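Local coordinates for endo-1,4-b-d-mannanase (Trichoderma reesei, PDB 1QNR), which hydrolyses internal beta-1,4-mannosidic linkages of mannan polysaccharides as a family 5 glycoside hydrolase with a TIM-barrel catalytic domain, at residues A[264-269]-A[296-301]. Numbering follows the deposited sequence.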
ATOM      1  N   ALA A 264      -2.773 -10.775 -16.276  1.00 12.41           N
ATOM      2  CA  ALA A 264      -1.682 -11.512 -15.662  1.00 11.36           C
ATOM      3  C   ALA A 264      -2.043 -12.052 -14.254  1.00 11.09           C
ATOM      4  O   ALA A 264      -1.725 -13.229 -13.929  1.00 13.13           O
ATOM      5  CB  ALA A 264      -0.438 -10.585 -15.581  1.00 11.30           C
ATOM      6  N   CYS A 265      -2.817 -11.288 -13.468  1.00 10.92           N
ATOM      7  CA  CYS A 265      -3.322 -11.822 -12.192  1.00 11.26           C
ATOM      8  C   CYS A 265      -4.282 -13.000 -12.432  1.00 12.31           C
ATOM      9  O   CYS A 265      -4.081 -14.066 -11.831  1.00 13.37           O
ATOM     10  CB  CYS A 265      -4.069 -10.714 -11.401  1.00 11.98           C
ATOM     11  SG  CYS A 265      -2.994  -9.570 -10.508  1.00 12.12           S
ATOM     12  N   LEU A 266      -5.217 -12.858 -13.366  1.00 12.40           N
ATOM     13  CA  LEU A 266      -6.213 -13.946 -13.639  1.00 12.75           C
ATOM     14  C   LEU A 266      -5.482 -15.153 -14.202  1.00 12.32           C
ATOM     15  O   LEU A 266      -5.861 -16.314 -13.800  1.00 12.98           O
ATOM     16  CB  LEU A 266      -7.265 -13.370 -14.602  1.00 14.75           C
ATOM     17  CG  LEU A 266      -8.415 -14.401 -14.956  1.00 15.76           C
ATOM     18  CD1 LEU A 266      -9.167 -14.868 -13.729  1.00 17.81           C
ATOM     19  CD2 LEU A 266      -9.280 -13.703 -16.011  1.00 18.45           C
ATOM     20  N   ALA A 267      -4.423 -15.001 -15.002  1.00 11.50           N
ATOM     21  CA  ALA A 267      -3.619 -16.182 -15.443  1.00 12.96           C
ATOM     22  C   ALA A 267      -2.956 -16.888 -14.294  1.00 14.32           C
ATOM     23  O   ALA A 267      -2.761 -18.139 -14.376  1.00 16.99           O
ATOM     24  CB  ALA A 267      -2.618 -15.776 -16.519  1.00 16.10           C
ATOM     25  N   ALA A 268      -2.548 -16.212 -13.225  1.00 12.85           N
ATOM     26  CA  ALA A 268      -1.966 -16.821 -12.047  1.00 11.36           C
ATOM     27  C   ALA A 268      -3.041 -17.302 -11.062  1.00 11.29           C
ATOM     28  O   ALA A 268      -2.708 -17.788  -9.922  1.00 13.91           O
ATOM     29  CB  ALA A 268      -0.999 -15.825 -11.364  1.00 14.36           C
ATOM     30  N   GLY A 269      -4.337 -17.184 -11.340  1.00 11.13           N
ATOM     31  CA  GLY A 269      -5.400 -17.654 -10.504  1.00 10.01           C
ATOM     32  C   GLY A 269      -5.785 -16.773  -9.312  1.00 10.15           C
ATOM     33  O   GLY A 269      -6.417 -17.309  -8.374  1.00 11.07           O
ATOM     34  N   THR A 296     -14.892  -3.042 -14.697  1.00 11.91           N
ATOM     35  CA  THR A 296     -15.424  -3.948 -15.735  1.00 13.62           C
ATOM     36  C   THR A 296     -14.384  -4.877 -16.381  1.00 15.38           C
ATOM     37  O   THR A 296     -14.702  -5.519 -17.408  1.00 18.80           O
ATOM     38  CB  THR A 296     -16.056  -3.097 -16.878  1.00 14.80           C
ATOM     39  OG1 THR A 296     -15.097  -2.256 -17.530  1.00 15.55           O
ATOM     40  CG2 THR A 296     -17.250  -2.272 -16.355  1.00 15.41           C
ATOM     41  N   THR A 297     -13.246  -5.175 -15.771  1.00 12.47           N
ATOM     42  CA  THR A 297     -12.228  -6.070 -16.301  1.00 13.05           C
ATOM     43  C   THR A 297     -12.048  -7.274 -15.412  1.00 13.86           C
ATOM     44  O   THR A 297     -11.769  -7.211 -14.175  1.00 13.72           O
ATOM     45  CB  THR A 297     -10.890  -5.356 -16.510  1.00 13.25           C
ATOM     46  OG1 THR A 297     -11.001  -4.272 -17.442  1.00 14.55           O
ATOM     47  CG2 THR A 297      -9.848  -6.266 -17.139  1.00 14.21           C
ATOM     48  N   ARG A 298     -12.237  -8.483 -15.990  1.00 14.45           N
ATOM     49  CA  ARG A 298     -12.050  -9.710 -15.209  1.00 15.80           C
ATOM     50  C   ARG A 298     -10.624  -9.814 -14.626  1.00 11.89           C
ATOM     51  O   ARG A 298      -9.662  -9.500 -15.355  1.00 12.83           O
ATOM     52  CB  ARG A 298     -12.313 -10.929 -16.154  1.00 21.51           C
ATOM     53  CG  ARG A 298     -13.820 -11.227 -16.249  1.00 28.00           C
ATOM     54  CD  ARG A 298     -14.285 -12.122 -15.120  1.00 34.02           C
ATOM     55  NE  ARG A 298     -13.551 -13.351 -14.750  1.00 36.54           N
ATOM     56  CZ  ARG A 298     -13.876 -14.039 -13.632  1.00 36.47           C
ATOM     57  NH1 ARG A 298     -14.922 -13.608 -12.885  1.00 38.17           N
ATOM     58  NH2 ARG A 298     -13.227 -15.098 -13.194  1.00 33.78           N
ATOM     59  N   GLY A 299     -10.515 -10.290 -13.369  1.00 13.12           N
ATOM     60  CA  GLY A 299      -9.169 -10.345 -12.730  1.00 13.42           C
ATOM     61  C   GLY A 299      -9.033  -9.200 -11.735  1.00 12.50           C
ATOM     62  O   GLY A 299      -8.225  -9.345 -10.800  1.00 13.96           O
ATOM     63  N   MET A 300      -9.804  -8.114 -11.817  1.00 10.97           N
ATOM     64  CA  MET A 300      -9.686  -7.021 -10.850  1.00 10.16           C
ATOM     65  C   MET A 300     -10.549  -7.253  -9.604  1.00 11.17           C
ATOM     66  O   MET A 300     -11.734  -7.576  -9.719  1.00 13.73           O
ATOM     67  CB  MET A 300     -10.102  -5.668 -11.436  1.00 10.08           C
ATOM     68  CG  MET A 300      -9.210  -5.212 -12.578  1.00 10.47           C
ATOM     69  SD  MET A 300      -7.432  -5.096 -12.157  1.00  9.57           S
ATOM     70  CE  MET A 300      -7.563  -4.202 -10.569  1.00 10.91           C
ATOM     71  N   GLY A 301      -9.988  -7.125  -8.414  1.00  9.81           N
ATOM     72  CA  GLY A 301     -10.740  -7.208  -7.171  1.00  9.63           C
ATOM     73  C   GLY A 301     -11.095  -5.925  -6.513  1.00  9.81           C
ATOM     74  O   GLY A 301     -12.053  -5.845  -5.708  1.00 10.93           O
TER
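Leu266 carries this small van der Waals contact, touching Gly299 with its stem and Arg298 with its two methyl groups. Leu266 CB lies 4.0 Å from Gly299 CA. Farther out, the branches part: Leu266 CD2 meets Arg298 CB at 4.1 Å, while its CD1 comes obliquely to the guanidinium, 4.1 Å from Arg298 NH2. With CG anti to the backbone N (chi1 -178°), the leucine extends from the helix across the arginine, whose own chain bends at chi2 and chi3 to bring the guanidinium round to CD1. Thr10 touches both side chains. Cys265 adds a looser touch, Cys265 CB to Gly299 O at 4.4 Å.

Gly299, without a side chain, offers its CA to Leu266 from a type II beta turn running from Thr297 to Met300. Its positive phi (103°) suits glycine. Across the contact, a Schellman motif closes the helix, with Gly269 the first residue to leave helical angles. The Cys265–Cys272 disulfide and a backbone hydrogen bond between Gly299 and Cys272 tie both partners to strand 272-277. At the TIM-barrel periphery, the C-terminal end of helix 253-267 thus meets the turn entering strand 300-309, while helix 226-230 touches Cys265 through Phe226.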